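Local coordinates for protein hydroxylase (Rhodococcus sp., PDB 2OR0) that probably acts as a flavin-dependent hydroxylase of the acyl-CoA dehydrogenase fold, using reduced flavin and molecular oxygen to insert one oxygen atom into its substrate, at residues 69-74 against 115-120; 108-113 against 239-244; 131-136 against 182-187; 334-339 against 397-402; 364-369 against 373-378. All blocks are in the same frame, centred on the assembly; numbering follows the deposited sequence.

Contact 1: residues 69-74 against 115-120; sequences RLYGGY and QVQEEI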
# COMPACT_ATOMS: atom_id res chain seq x y z
N ARG A 69 10.04 5.13 -17.22
CA ARG A 69 10.82 4.32 -18.18
C ARG A 69 12.26 4.78 -18.26
O ARG A 69 13.17 3.97 -18.45
CB ARG A 69 10.19 4.34 -19.59
CG ARG A 69 8.98 3.42 -19.72
CD ARG A 69 8.25 3.65 -21.06
NE ARG A 69 6.88 3.15 -21.03
CZ ARG A 69 6.54 1.88 -21.24
NH1 ARG A 69 7.48 0.95 -21.47
NH2 ARG A 69 5.25 1.52 -21.20
N LEU A 70 12.47 6.09 -18.09
CA LEU A 70 13.81 6.65 -18.01
C LEU A 70 14.65 5.87 -17.00
O LEU A 70 15.83 5.60 -17.24
CB LEU A 70 13.78 8.15 -17.67
CG LEU A 70 15.09 8.95 -17.55
CD1 LEU A 70 15.91 8.95 -18.87
CD2 LEU A 70 14.81 10.38 -17.12
N TYR A 71 14.04 5.48 -15.88
CA TYR A 71 14.77 4.75 -14.87
C TYR A 71 14.39 3.27 -14.76
O TYR A 71 14.33 2.73 -13.65
CB TYR A 71 14.73 5.48 -13.53
CG TYR A 71 15.39 6.84 -13.55
CD1 TYR A 71 16.78 6.97 -13.48
CD2 TYR A 71 14.63 7.99 -13.62
CE1 TYR A 71 17.38 8.22 -13.49
CE2 TYR A 71 15.22 9.25 -13.62
CZ TYR A 71 16.60 9.35 -13.55
OH TYR A 71 17.17 10.59 -13.56
N GLY A 72 14.15 2.62 -15.91
CA GLY A 72 13.97 1.17 -15.94
C GLY A 72 12.56 0.69 -15.59
O GLY A 72 12.33 -0.53 -15.51
N GLY A 73 11.64 1.63 -15.41
CA GLY A 73 10.30 1.34 -14.93
C GLY A 73 9.36 0.96 -16.06
O GLY A 73 9.72 1.05 -17.22
N TYR A 74 8.14 0.54 -15.71
CA TYR A 74 7.19 0.04 -16.70
C TYR A 74 6.01 0.95 -16.95
O TYR A 74 5.27 0.71 -17.88
CB TYR A 74 6.66 -1.34 -16.33
CG TYR A 74 7.75 -2.32 -16.06
CD1 TYR A 74 8.64 -2.70 -17.06
CD2 TYR A 74 7.90 -2.87 -14.80
CE1 TYR A 74 9.66 -3.61 -16.80
CE2 TYR A 74 8.92 -3.77 -14.53
CZ TYR A 74 9.78 -4.13 -15.52
OH TYR A 74 10.78 -5.02 -15.23
N GLN A 115 16.66 16.01 -10.12
CA GLN A 115 17.93 15.71 -9.45
C GLN A 115 17.84 14.56 -8.42
O GLN A 115 18.77 13.75 -8.30
CB GLN A 115 18.54 16.96 -8.82
CG GLN A 115 19.99 16.77 -8.37
CD GLN A 115 20.60 18.03 -7.78
OE1 GLN A 115 19.98 19.10 -7.79
NE2 GLN A 115 21.81 17.91 -7.25
N VAL A 116 16.73 14.50 -7.67
CA VAL A 116 16.61 13.45 -6.66
C VAL A 116 16.32 12.09 -7.32
O VAL A 116 16.78 11.05 -6.84
CB VAL A 116 15.63 13.86 -5.52
CG1 VAL A 116 14.21 14.03 -6.01
CG2 VAL A 116 15.72 12.87 -4.31
N GLN A 117 15.60 12.11 -8.45
CA GLN A 117 15.31 10.87 -9.18
C GLN A 117 16.62 10.26 -9.64
O GLN A 117 16.80 9.04 -9.61
CB GLN A 117 14.39 11.13 -10.39
CG GLN A 117 13.10 11.90 -10.11
CD GLN A 117 12.15 11.89 -11.30
OE1 GLN A 117 12.05 10.89 -12.01
NE2 GLN A 117 11.44 12.98 -11.51
N GLU A 118 17.55 11.12 -10.07
CA GLU A 118 18.87 10.71 -10.53
C GLU A 118 19.70 10.20 -9.34
O GLU A 118 20.37 9.17 -9.44
CB GLU A 118 19.55 11.90 -11.25
CG GLU A 118 20.94 11.63 -11.88
CD GLU A 118 21.00 10.39 -12.78
OE1 GLU A 118 20.02 10.10 -13.52
OE2 GLU A 118 22.05 9.70 -12.77
N GLU A 119 19.63 10.89 -8.21
CA GLU A 119 20.32 10.41 -7.00
C GLU A 119 19.86 9.01 -6.56
O GLU A 119 20.69 8.15 -6.21
CB GLU A 119 20.12 11.40 -5.85
CG GLU A 119 20.95 12.67 -5.98
CD GLU A 119 20.61 13.71 -4.94
OE1 GLU A 119 19.52 13.63 -4.32
OE2 GLU A 119 21.43 14.62 -4.74
N ILE A 120 18.55 8.77 -6.62
CA ILE A 120 17.97 7.51 -6.16
C ILE A 120 18.14 6.37 -7.17
O ILE A 120 18.56 5.26 -6.81
CB ILE A 120 16.48 7.72 -5.73
CG1 ILE A 120 16.44 8.69 -4.53
CG2 ILE A 120 15.77 6.36 -5.45
CD1 ILE A 120 15.07 9.09 -4.05
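Tyr71 reaches from the loop 69-74 to helix 114-121 and meets Gln117 and Glu118 there. It has the largest surface buried of the three. Its hydroxyl OH donates a hydrogen bond to Glu118 OE1, 2.9 Å away. The carboxylate oxygen lies at the edge of the ring, near its plane, and also comes within 3.2 Å of Tyr71 CE1. It is met on its anti side, 16° out of the carboxylate plane. Glu118 gets there by a bend: CG stands opposite the backbone N (chi1 -177°), and the turn at chi2 (51°) swings the carboxylate back to the hydroxyl. Gln117 adds an apolar touch through CB, 3.8 Å from Tyr71 CE2. The backbone O of Gln117 sits over one ring face, offset toward the rim. Leu70 CG lies over the opposite face. The amide of Gln117 is turned obliquely to the ring, and its NE2 is engaged by Ala112 O of the preceding turn. Asn125 also touches the Tyr71 side chain. The contact thus ties a loop to a short helix of the mostly helical N-terminal part of the chain. The bond is one neutral hydroxyl to one carboxylate on an exposed glutamate, so its strength probably depends on that carboxylate staying ionised.

Contact 2: residues 108-113 against 239-244; sequences ELAFAD and AGRPEP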
# COMPACT_ATOMS: atom_id res chain seq x y z
N GLU A 108 5.29 8.74 -7.01
CA GLU A 108 5.39 10.12 -6.56
C GLU A 108 6.75 10.75 -6.96
O GLU A 108 6.79 11.90 -7.36
CB GLU A 108 5.17 10.26 -5.05
CG GLU A 108 5.21 11.73 -4.61
CD GLU A 108 4.85 11.93 -3.15
OE1 GLU A 108 4.40 10.97 -2.49
OE2 GLU A 108 5.00 13.06 -2.65
N LEU A 109 7.84 9.99 -6.86
CA LEU A 109 9.15 10.51 -7.20
C LEU A 109 9.18 10.93 -8.67
O LEU A 109 9.99 11.77 -9.05
CB LEU A 109 10.22 9.47 -6.97
CG LEU A 109 11.62 10.05 -6.74
CD1 LEU A 109 11.73 10.78 -5.37
CD2 LEU A 109 12.68 8.96 -6.90
N ALA A 110 8.31 10.34 -9.48
CA ALA A 110 8.27 10.63 -10.91
C ALA A 110 8.07 12.10 -11.11
O ALA A 110 8.59 12.65 -12.07
CB ALA A 110 7.17 9.84 -11.62
N PHE A 111 7.33 12.74 -10.21
CA PHE A 111 7.14 14.19 -10.28
C PHE A 111 7.88 14.98 -9.19
O PHE A 111 7.56 16.14 -8.92
CB PHE A 111 5.66 14.61 -10.41
CG PHE A 111 4.73 14.09 -9.33
CD1 PHE A 111 4.49 14.84 -8.16
CD2 PHE A 111 4.06 12.88 -9.49
CE1 PHE A 111 3.62 14.41 -7.19
CE2 PHE A 111 3.18 12.40 -8.50
CZ PHE A 111 2.96 13.17 -7.35
N ALA A 112 8.87 14.33 -8.57
CA ALA A 112 9.85 15.05 -7.74
C ALA A 112 10.95 15.63 -8.67
O ALA A 112 11.08 15.22 -9.84
CB ALA A 112 10.47 14.13 -6.68
N ASP A 113 11.74 16.56 -8.13
CA ASP A 113 12.86 17.17 -8.86
C ASP A 113 13.70 16.15 -9.59
O ASP A 113 14.10 15.12 -9.01
CB ASP A 113 13.75 17.98 -7.92
CG ASP A 113 14.65 18.95 -8.67
OD1 ASP A 113 15.66 18.49 -9.24
OD2 ASP A 113 14.34 20.16 -8.67
N ALA A 239 5.21 19.90 -12.62
CA ALA A 239 6.13 18.99 -13.28
C ALA A 239 5.76 18.79 -14.75
O ALA A 239 6.63 18.48 -15.57
CB ALA A 239 6.20 17.63 -12.55
N GLY A 240 4.47 18.96 -15.06
CA GLY A 240 3.92 18.86 -16.42
C GLY A 240 4.36 17.66 -17.24
O GLY A 240 4.79 17.82 -18.39
N ARG A 241 4.29 16.47 -16.66
CA ARG A 241 4.62 15.23 -17.39
C ARG A 241 3.50 14.87 -18.38
O ARG A 241 2.33 15.17 -18.11
CB ARG A 241 4.88 14.06 -16.43
CG ARG A 241 6.07 14.25 -15.48
CD ARG A 241 6.47 12.93 -14.85
NE ARG A 241 6.91 11.96 -15.83
CZ ARG A 241 8.11 11.39 -15.85
NH1 ARG A 241 8.99 11.62 -14.89
NH2 ARG A 241 8.39 10.52 -16.81
N PRO A 242 3.85 14.27 -19.53
CA PRO A 242 2.82 13.88 -20.50
C PRO A 242 2.06 12.57 -20.18
O PRO A 242 0.96 12.37 -20.69
CB PRO A 242 3.61 13.71 -21.81
CG PRO A 242 4.96 13.22 -21.35
CD PRO A 242 5.21 13.95 -20.02
N GLU A 243 2.64 11.69 -19.37
CA GLU A 243 2.05 10.38 -19.15
C GLU A 243 0.80 10.45 -18.25
O GLU A 243 0.86 11.02 -17.15
CB GLU A 243 3.09 9.42 -18.56
CG GLU A 243 4.40 9.32 -19.33
CD GLU A 243 5.49 10.29 -18.85
OE1 GLU A 243 5.19 11.34 -18.24
OE2 GLU A 243 6.66 10.00 -19.11
N PRO A 244 -0.35 9.89 -18.72
CA PRO A 244 -1.55 9.96 -17.88
C PRO A 244 -1.35 9.29 -16.51
O PRO A 244 -1.89 9.78 -15.54
CB PRO A 244 -2.61 9.24 -18.71
CG PRO A 244 -2.12 9.39 -20.16
CD PRO A 244 -0.62 9.21 -20.01
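Arg241 and Ala110 make the polar join between residues 239-244, which run from the end of helix 234-239 into a loop, and the turn Leu109 to Ala112. Arg241 NH1 donates to Ala110 O over 3.0 Å, with the donor tilted 28° from the carbonyl plane. The close apolar part is small: Phe111 CB meets Ala239 CB at 3.7 Å. Phe111 is buried, and Glu108 O lies over the centre of its ring, while Trp107 meets that ring edge-to-face. The other side is looser. Ala239 is exposed, and Arg241 is partly exposed. Glu243 holds the guanidinium side-on from its own loop. Arg241 NE bonds to Glu243 OE1 at 3.0 Å, and Arg241 NH2 forms a salt bridge to Glu243 OE2 at 2.9 Å. Both run in the guanidinium plane but come from above the carboxylate plane. This leaves NH1 for the carbonyl. The chain bend at chi3 (62°) turns the group toward it. An arginine fixed by a carboxylate two residues on thus binds the backbone of a type I beta turn that begins in helix 105-109.

Contact 3: residues 131-136 against 182-187; sequences SPYAPM and SLHVIL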
# COMPACT_ATOMS: atom_id res chain seq x y z
N SER A 131 8.67 4.37 3.50
CA SER A 131 7.71 5.33 4.01
C SER A 131 7.96 5.53 5.52
O SER A 131 8.96 5.04 6.07
CB SER A 131 6.28 4.76 3.79
OG SER A 131 6.09 3.53 4.51
N PRO A 132 7.00 6.14 6.24
CA PRO A 132 5.65 6.68 5.99
C PRO A 132 5.52 8.15 5.63
O PRO A 132 6.34 8.98 6.03
CB PRO A 132 4.95 6.45 7.32
CG PRO A 132 6.06 6.76 8.32
CD PRO A 132 7.34 6.22 7.68
N TYR A 133 4.43 8.45 4.93
CA TYR A 133 4.03 9.83 4.67
C TYR A 133 3.45 10.56 5.87
O TYR A 133 3.31 11.77 5.81
CB TYR A 133 2.99 9.87 3.56
CG TYR A 133 3.54 9.48 2.21
CD1 TYR A 133 4.48 10.27 1.57
CD2 TYR A 133 3.10 8.31 1.57
CE1 TYR A 133 4.97 9.92 0.32
CE2 TYR A 133 3.58 7.96 0.29
CZ TYR A 133 4.52 8.78 -0.33
OH TYR A 133 5.02 8.43 -1.58
N ALA A 134 3.08 9.84 6.94
CA ALA A 134 2.54 10.50 8.14
C ALA A 134 3.49 11.63 8.56
O ALA A 134 4.69 11.43 8.61
CB ALA A 134 2.35 9.51 9.29
N PRO A 135 2.94 12.83 8.80
CA PRO A 135 3.76 14.01 9.06
C PRO A 135 4.28 14.05 10.51
O PRO A 135 4.00 15.01 11.25
CB PRO A 135 2.79 15.15 8.80
CG PRO A 135 1.47 14.61 9.19
CD PRO A 135 1.50 13.15 8.81
N MSE A 136 5.06 13.03 10.86
CA MSE A 136 5.52 12.80 12.23
C MSE A 136 6.77 13.60 12.59
O MSE A 136 7.24 13.56 13.72
CB MSE A 136 5.76 11.30 12.47
CG MSE A 136 4.48 10.50 12.75
SE MSE A 136 3.27 11.51 13.89
CE MSE A 136 1.91 11.99 12.55
N SER A 182 3.31 21.80 5.13
CA SER A 182 3.68 20.39 5.28
C SER A 182 4.52 19.92 4.08
O SER A 182 4.35 20.41 2.97
CB SER A 182 2.42 19.52 5.39
OG SER A 182 1.49 19.85 4.35
N LEU A 183 5.39 18.94 4.30
CA LEU A 183 6.26 18.44 3.24
C LEU A 183 6.24 16.95 3.14
O LEU A 183 5.91 16.27 4.14
CB LEU A 183 7.73 18.83 3.51
CG LEU A 183 8.15 20.31 3.69
CD1 LEU A 183 9.59 20.34 4.20
CD2 LEU A 183 8.04 21.11 2.40
N HIS A 184 6.60 16.45 1.96
CA HIS A 184 7.23 15.16 1.78
C HIS A 184 8.73 15.36 1.53
O HIS A 184 9.13 16.18 0.69
CB HIS A 184 6.60 14.40 0.59
CG HIS A 184 5.15 14.06 0.76
ND1 HIS A 184 4.36 13.58 -0.27
CD2 HIS A 184 4.33 14.15 1.84
CE1 HIS A 184 3.13 13.37 0.17
NE2 HIS A 184 3.08 13.72 1.44
N VAL A 185 9.57 14.64 2.27
CA VAL A 185 11.03 14.86 2.21
C VAL A 185 11.74 13.54 1.91
O VAL A 185 11.29 12.47 2.34
CB VAL A 185 11.57 15.49 3.55
CG1 VAL A 185 10.93 16.85 3.80
CG2 VAL A 185 11.35 14.56 4.76
N ILE A 186 12.83 13.60 1.15
CA ILE A 186 13.60 12.40 0.82
C ILE A 186 14.95 12.42 1.54
O ILE A 186 15.66 13.43 1.50
CB ILE A 186 13.79 12.25 -0.72
CG1 ILE A 186 12.45 12.04 -1.42
CG2 ILE A 186 14.72 11.10 -1.06
CD1 ILE A 186 12.05 13.21 -2.30
N LEU A 187 15.29 11.31 2.22
CA LEU A 187 16.54 11.18 2.99
C LEU A 187 17.23 9.89 2.63
O LEU A 187 16.56 8.87 2.49
CB LEU A 187 16.29 11.16 4.50
CG LEU A 187 15.97 12.46 5.24
CD1 LEU A 187 14.58 12.92 4.93
CD2 LEU A 187 16.13 12.24 6.73
O HOH W 1 2.13 13.85 4.73
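A buried aromatic and polar cluster lies where the loop 131-136 passes strand 182-188 of the mixed beta sheet, and Tyr133 and His184 are its meeting pair. Tyr133 CD1 lies over the centre of one imidazole face, 3.6 Å above the His184 plane, and is 3.7 Å from His184 CE1. The two rings form an oblique pair, planes 39° apart, with centroids 4.7 Å from each other. His184 CG lies opposite its own carbonyl carbon (chi1 -64°), which carries the ring off the strand toward the loop. A water joins the two segments a second way. It donates to Tyr133 O at 2.6 Å and, weakly, to His184 NE2 at 3.4 Å, in the imidazole plane. The other ring nitrogen, ND1, is hydrogen-bonded to Glu108 OE2 of helix 105-109, and Tyr133 OH has a weak bond to Glu108 OE1. Phe254 packs edge-to-face with Tyr133, and Phe165 meets it too. An alanine in place of His184 would probably leave Glu108 OE2 without this mate and open a gap beside the tyrosine ring. In this buried setting the imidazole is held mainly through ND1 by the glutamate, while the water bond at NE2 is weak. The same glutamate links the two rings from a third part of the chain.

Contact 4: residues 334-339 against 397-402; sequences RAIGRR and LTQLGG. With ACT (acetate ion), chain E.
The guanidinium of Arg339 has Gln399 at its edge, and the guanidinium of Arg334 has an acetate ion at its edge. Arg339 grips the amide end-on, with NH1 and NH2 both on one atom. Gln399 OE1 is 2.7 Å from Arg339 NH1 and 2.8 Å from Arg339 NH2, close to the guanidinium plane in both cases. The two donors use the oxygen differently. NH1 comes nearly along the C=O axis, while NH2 stands above the carbonyl plane, 40° out of it. The guanidinium and amide planes are 49° apart. Arg339 runs out with CG opposite the backbone N (chi1 177°) and bends at chi3 to present this end. Ile336 CD1 lies alongside, 4.0 Å from Gln399 CD. A leucine in place of Arg339 would probably leave Gln399 OE1 without both of these donors and the amide freer to turn. Two residues before Ile336, Arg334 NH2 bonds to acetate OXT at 3.0 Å, almost straight. The ion, probably from the crystallisation liquor, also binds Arg409. A Schellman motif at Gly401 closes helix 389-399 just past Gln399. The contact thus lies at the surface, where the last turn of that helix packs beside the early turns of the long helix 331-356, with Ala335 touching Ser395 nearby.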
# COMPACT_ATOMS: atom_id res chain seq x y z
N ARG A 334 -13.02 12.55 -6.48
CA ARG A 334 -11.95 12.05 -5.64
C ARG A 334 -12.45 11.51 -4.29
O ARG A 334 -11.96 10.50 -3.80
CB ARG A 334 -10.87 13.11 -5.46
CG ARG A 334 -9.85 13.17 -6.62
CD ARG A 334 -9.40 14.62 -6.89
NE ARG A 334 -8.80 15.26 -5.72
CZ ARG A 334 -8.85 16.57 -5.46
NH1 ARG A 334 -9.48 17.39 -6.29
NH2 ARG A 334 -8.27 17.05 -4.36
N ALA A 335 -13.43 12.19 -3.72
CA ALA A 335 -14.00 11.89 -2.40
C ALA A 335 -14.75 10.56 -2.47
O ALA A 335 -14.62 9.71 -1.56
CB ALA A 335 -14.96 13.01 -1.97
N ILE A 336 -15.51 10.40 -3.56
CA ILE A 336 -16.27 9.18 -3.81
C ILE A 336 -15.33 8.04 -4.07
O ILE A 336 -15.55 6.95 -3.56
CB ILE A 336 -17.32 9.35 -4.95
CG1 ILE A 336 -18.43 10.29 -4.46
CG2 ILE A 336 -17.94 7.95 -5.35
CD1 ILE A 336 -19.49 10.65 -5.53
N GLY A 337 -14.25 8.28 -4.82
CA GLY A 337 -13.26 7.25 -5.00
C GLY A 337 -12.58 6.78 -3.70
O GLY A 337 -12.22 5.59 -3.56
N ARG A 338 -12.32 7.71 -2.78
CA ARG A 338 -11.73 7.36 -1.48
C ARG A 338 -12.74 6.54 -0.71
O ARG A 338 -12.38 5.56 -0.10
CB ARG A 338 -11.30 8.61 -0.69
CG ARG A 338 -9.89 9.06 -1.06
CD ARG A 338 -8.84 8.31 -0.23
NE ARG A 338 -8.88 8.77 1.14
CZ ARG A 338 -8.66 8.02 2.23
NH1 ARG A 338 -8.42 6.71 2.12
NH2 ARG A 338 -8.71 8.59 3.43
N ARG A 339 -14.00 6.94 -0.74
CA ARG A 339 -15.06 6.23 -0.07
C ARG A 339 -15.13 4.76 -0.52
O ARG A 339 -15.20 3.83 0.30
CB ARG A 339 -16.39 6.93 -0.34
CG ARG A 339 -17.57 6.20 0.27
CD ARG A 339 -18.86 7.00 0.17
NE ARG A 339 -19.35 7.06 -1.21
CZ ARG A 339 -20.19 7.99 -1.66
NH1 ARG A 339 -20.62 8.96 -0.86
NH2 ARG A 339 -20.63 7.96 -2.91
N LEU A 397 -21.54 14.57 2.03
CA LEU A 397 -21.81 16.01 2.06
C LEU A 397 -21.66 16.63 0.65
O LEU A 397 -22.51 17.44 0.25
CB LEU A 397 -20.94 16.74 3.10
CG LEU A 397 -21.15 18.27 3.23
CD1 LEU A 397 -22.55 18.59 3.74
CD2 LEU A 397 -20.11 18.89 4.14
N THR A 398 -20.64 16.24 -0.11
CA THR A 398 -20.51 16.78 -1.48
C THR A 398 -21.71 16.39 -2.34
O THR A 398 -22.20 17.20 -3.15
CB THR A 398 -19.19 16.41 -2.17
OG1 THR A 398 -19.14 14.99 -2.42
CG2 THR A 398 -18.02 16.78 -1.30
N GLN A 399 -22.23 15.18 -2.13
CA GLN A 399 -23.38 14.70 -2.90
C GLN A 399 -24.64 15.45 -2.57
O GLN A 399 -25.53 15.55 -3.40
CB GLN A 399 -23.60 13.20 -2.72
CG GLN A 399 -22.53 12.37 -3.40
CD GLN A 399 -22.88 10.90 -3.41
OE1 GLN A 399 -22.34 10.13 -2.63
NE2 GLN A 399 -23.79 10.51 -4.30
N LEU A 400 -24.71 16.01 -1.37
CA LEU A 400 -25.83 16.87 -0.99
C LEU A 400 -25.63 18.32 -1.41
O LEU A 400 -26.47 19.17 -1.10
CB LEU A 400 -26.03 16.84 0.51
CG LEU A 400 -27.00 15.91 1.21
CD1 LEU A 400 -27.01 14.55 0.64
CD2 LEU A 400 -26.57 15.87 2.67
N GLY A 401 -24.53 18.61 -2.09
CA GLY A 401 -24.25 19.96 -2.53
C GLY A 401 -23.40 20.81 -1.61
O GLY A 401 -23.14 21.98 -1.92
N GLY A 402 -22.95 20.22 -0.49
CA GLY A 402 -22.17 20.93 0.52
C GLY A 402 -20.70 20.91 0.21
O GLY A 402 -20.26 20.20 -0.69
C ACT E . -9.04 20.44 -3.26
O ACT E . -10.12 20.93 -3.66
OXT ACT E . -8.29 20.02 -4.17
CH3 ACT E . -8.66 20.36 -1.81

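Contact 5: residues 364-369 against 373-378; sequences LHYKTP and FWRDAH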
# COMPACT_ATOMS: atom_id res chain seq x y z
N LEU A 364 -6.61 -22.48 14.03
CA LEU A 364 -5.96 -21.59 15.02
C LEU A 364 -4.44 -21.78 15.08
O LEU A 364 -3.73 -20.93 15.59
CB LEU A 364 -6.58 -21.80 16.40
CG LEU A 364 -8.10 -21.52 16.51
CD1 LEU A 364 -8.51 -21.87 17.92
CD2 LEU A 364 -8.46 -20.03 16.11
N HIS A 365 -3.95 -22.90 14.56
CA HIS A 365 -2.53 -23.24 14.70
C HIS A 365 -1.65 -22.47 13.71
O HIS A 365 -1.97 -22.39 12.52
CB HIS A 365 -2.35 -24.77 14.59
CG HIS A 365 -2.95 -25.51 15.76
ND1 HIS A 365 -4.30 -25.76 15.87
CD2 HIS A 365 -2.38 -26.00 16.88
CE1 HIS A 365 -4.54 -26.37 17.03
NE2 HIS A 365 -3.38 -26.53 17.65
N TYR A 366 -0.55 -21.91 14.22
CA TYR A 366 0.47 -21.22 13.40
C TYR A 366 1.08 -22.04 12.26
O TYR A 366 1.52 -21.49 11.27
CB TYR A 366 1.62 -20.71 14.29
CG TYR A 366 1.32 -19.40 14.98
CD1 TYR A 366 0.95 -19.37 16.32
CD2 TYR A 366 1.38 -18.19 14.28
CE1 TYR A 366 0.67 -18.16 16.97
CE2 TYR A 366 1.09 -16.97 14.91
CZ TYR A 366 0.75 -16.97 16.26
OH TYR A 366 0.45 -15.77 16.89
N LYS A 367 1.12 -23.36 12.41
CA LYS A 367 1.60 -24.23 11.32
C LYS A 367 0.65 -24.30 10.12
O LYS A 367 0.95 -24.97 9.14
CB LYS A 367 1.87 -25.66 11.83
CG LYS A 367 0.61 -26.41 12.23
CD LYS A 367 0.93 -27.79 12.84
CE LYS A 367 -0.22 -28.27 13.71
NZ LYS A 367 -1.52 -28.10 12.94
N THR A 368 -0.52 -23.65 10.20
CA THR A 368 -1.45 -23.59 9.06
C THR A 368 -1.47 -22.15 8.52
O THR A 368 -1.53 -21.23 9.31
CB THR A 368 -2.89 -24.08 9.44
OG1 THR A 368 -3.49 -23.17 10.37
CG2 THR A 368 -2.88 -25.51 10.02
N PRO A 369 -1.36 -21.97 7.19
CA PRO A 369 -1.22 -20.61 6.62
C PRO A 369 -2.42 -19.67 6.71
O PRO A 369 -2.21 -18.46 6.69
CB PRO A 369 -0.84 -20.86 5.16
CG PRO A 369 -1.40 -22.25 4.85
CD PRO A 369 -1.28 -23.02 6.14
N PHE A 373 -2.77 -15.07 6.93
CA PHE A 373 -3.48 -14.16 6.02
C PHE A 373 -4.56 -13.44 6.78
O PHE A 373 -4.73 -12.25 6.61
CB PHE A 373 -4.05 -14.90 4.80
CG PHE A 373 -2.99 -15.36 3.82
CD1 PHE A 373 -2.53 -14.51 2.81
CD2 PHE A 373 -2.45 -16.64 3.92
CE1 PHE A 373 -1.56 -14.95 1.93
CE2 PHE A 373 -1.45 -17.09 3.04
CZ PHE A 373 -1.01 -16.24 2.04
N TRP A 374 -5.25 -14.14 7.67
CA TRP A 374 -6.32 -13.53 8.43
C TRP A 374 -5.80 -12.37 9.35
O TRP A 374 -6.38 -11.28 9.39
CB TRP A 374 -7.10 -14.61 9.20
CG TRP A 374 -8.11 -14.03 10.16
CD1 TRP A 374 -9.37 -13.58 9.87
CD2 TRP A 374 -7.94 -13.87 11.56
NE1 TRP A 374 -9.99 -13.13 11.02
CE2 TRP A 374 -9.13 -13.28 12.07
CE3 TRP A 374 -6.88 -14.15 12.45
CZ2 TRP A 374 -9.29 -12.98 13.42
CZ3 TRP A 374 -7.05 -13.83 13.80
CH2 TRP A 374 -8.25 -13.25 14.26
N ARG A 375 -4.70 -12.62 10.08
CA ARG A 375 -4.08 -11.59 10.94
C ARG A 375 -3.50 -10.45 10.08
O ARG A 375 -3.64 -9.29 10.43
CB ARG A 375 -2.97 -12.19 11.83
CG ARG A 375 -3.48 -13.18 12.92
CD ARG A 375 -2.31 -13.73 13.78
NE ARG A 375 -1.48 -14.69 13.06
CZ ARG A 375 -0.27 -14.43 12.57
NH1 ARG A 375 0.25 -13.21 12.69
NH2 ARG A 375 0.42 -15.38 11.94
N ASP A 376 -2.86 -10.80 8.97
CA ASP A 376 -2.33 -9.77 8.04
C ASP A 376 -3.43 -8.80 7.58
O ASP A 376 -3.22 -7.58 7.47
CB ASP A 376 -1.68 -10.42 6.81
CG ASP A 376 -0.40 -11.19 7.12
OD1 ASP A 376 0.20 -11.05 8.22
OD2 ASP A 376 0.03 -11.98 6.23
N ALA A 377 -4.61 -9.33 7.28
CA ALA A 377 -5.69 -8.49 6.77
C ALA A 377 -6.09 -7.48 7.83
O ALA A 377 -6.31 -6.33 7.53
CB ALA A 377 -6.93 -9.33 6.34
N HIS A 378 -6.24 -7.95 9.06
CA HIS A 378 -6.52 -7.06 10.22
C HIS A 378 -5.42 -6.04 10.51
O HIS A 378 -5.72 -4.88 10.79
CB HIS A 378 -6.83 -7.89 11.46
CG HIS A 378 -8.19 -8.47 11.40
ND1 HIS A 378 -9.32 -7.73 11.65
CD2 HIS A 378 -8.62 -9.69 11.00
CE1 HIS A 378 -10.39 -8.49 11.47
NE2 HIS A 378 -9.99 -9.67 11.05
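His365 O is gripped twice by Thr368, through the hydroxyl and through the backbone N. Thr368 OG1 donates to it at 2.7 Å, in the carbonyl plane, and Thr368 N closes the type I turn from His365 to Thr368. This turn carries Tyr366 to Arg375 on helix 370-381. Tyr366 CE2 lies over one face of the Arg375 guanidinium, offset toward its rim, and is 3.4 Å from Arg375 NH2. The nitrogen in turn sits at the tyrosine edge, near the ring plane, and the planes are 53° apart. This is an edge contact on a guanidinium face. The bend of Arg375 at chi3 (-73°) helps turn that face to the ring. Its charge is met by a salt bridge from NH2 to Glu44, and NH1 bonds to Ile202 O. At the helix start, Pro369 O approaches the Phe373 ring at its edge, 3.3 Å from Phe373 CD2. It also accepts a weak bond from Phe373 N. The tyrosine therefore packs on a cation whose N-H groups are turned to other partners.

Contacts 1, 2 and 3 form one connected region, while contacts 4 and 5 stand apart. Contacts 1 and 2 have centres 11 Å apart and touch where Gln117 NE2 meets Ala112 O at 2.8 Å. Helices 105-109 and 114-121 follow each other there. Contact 3 is nested within the loop that contact 2 closes, and Glu108 of contact 2 joins His184 of contact 3. Contact 1 reaches the same strand where Ile120 CD1 packs on Ile186 CG2 at 3.6 Å. Contact 4, with its acetate, comes within about 12 Å of contacts 2 and 3, nearest atoms. Contact 5 lies across the chain's centre from contacts 1, 2 and 3.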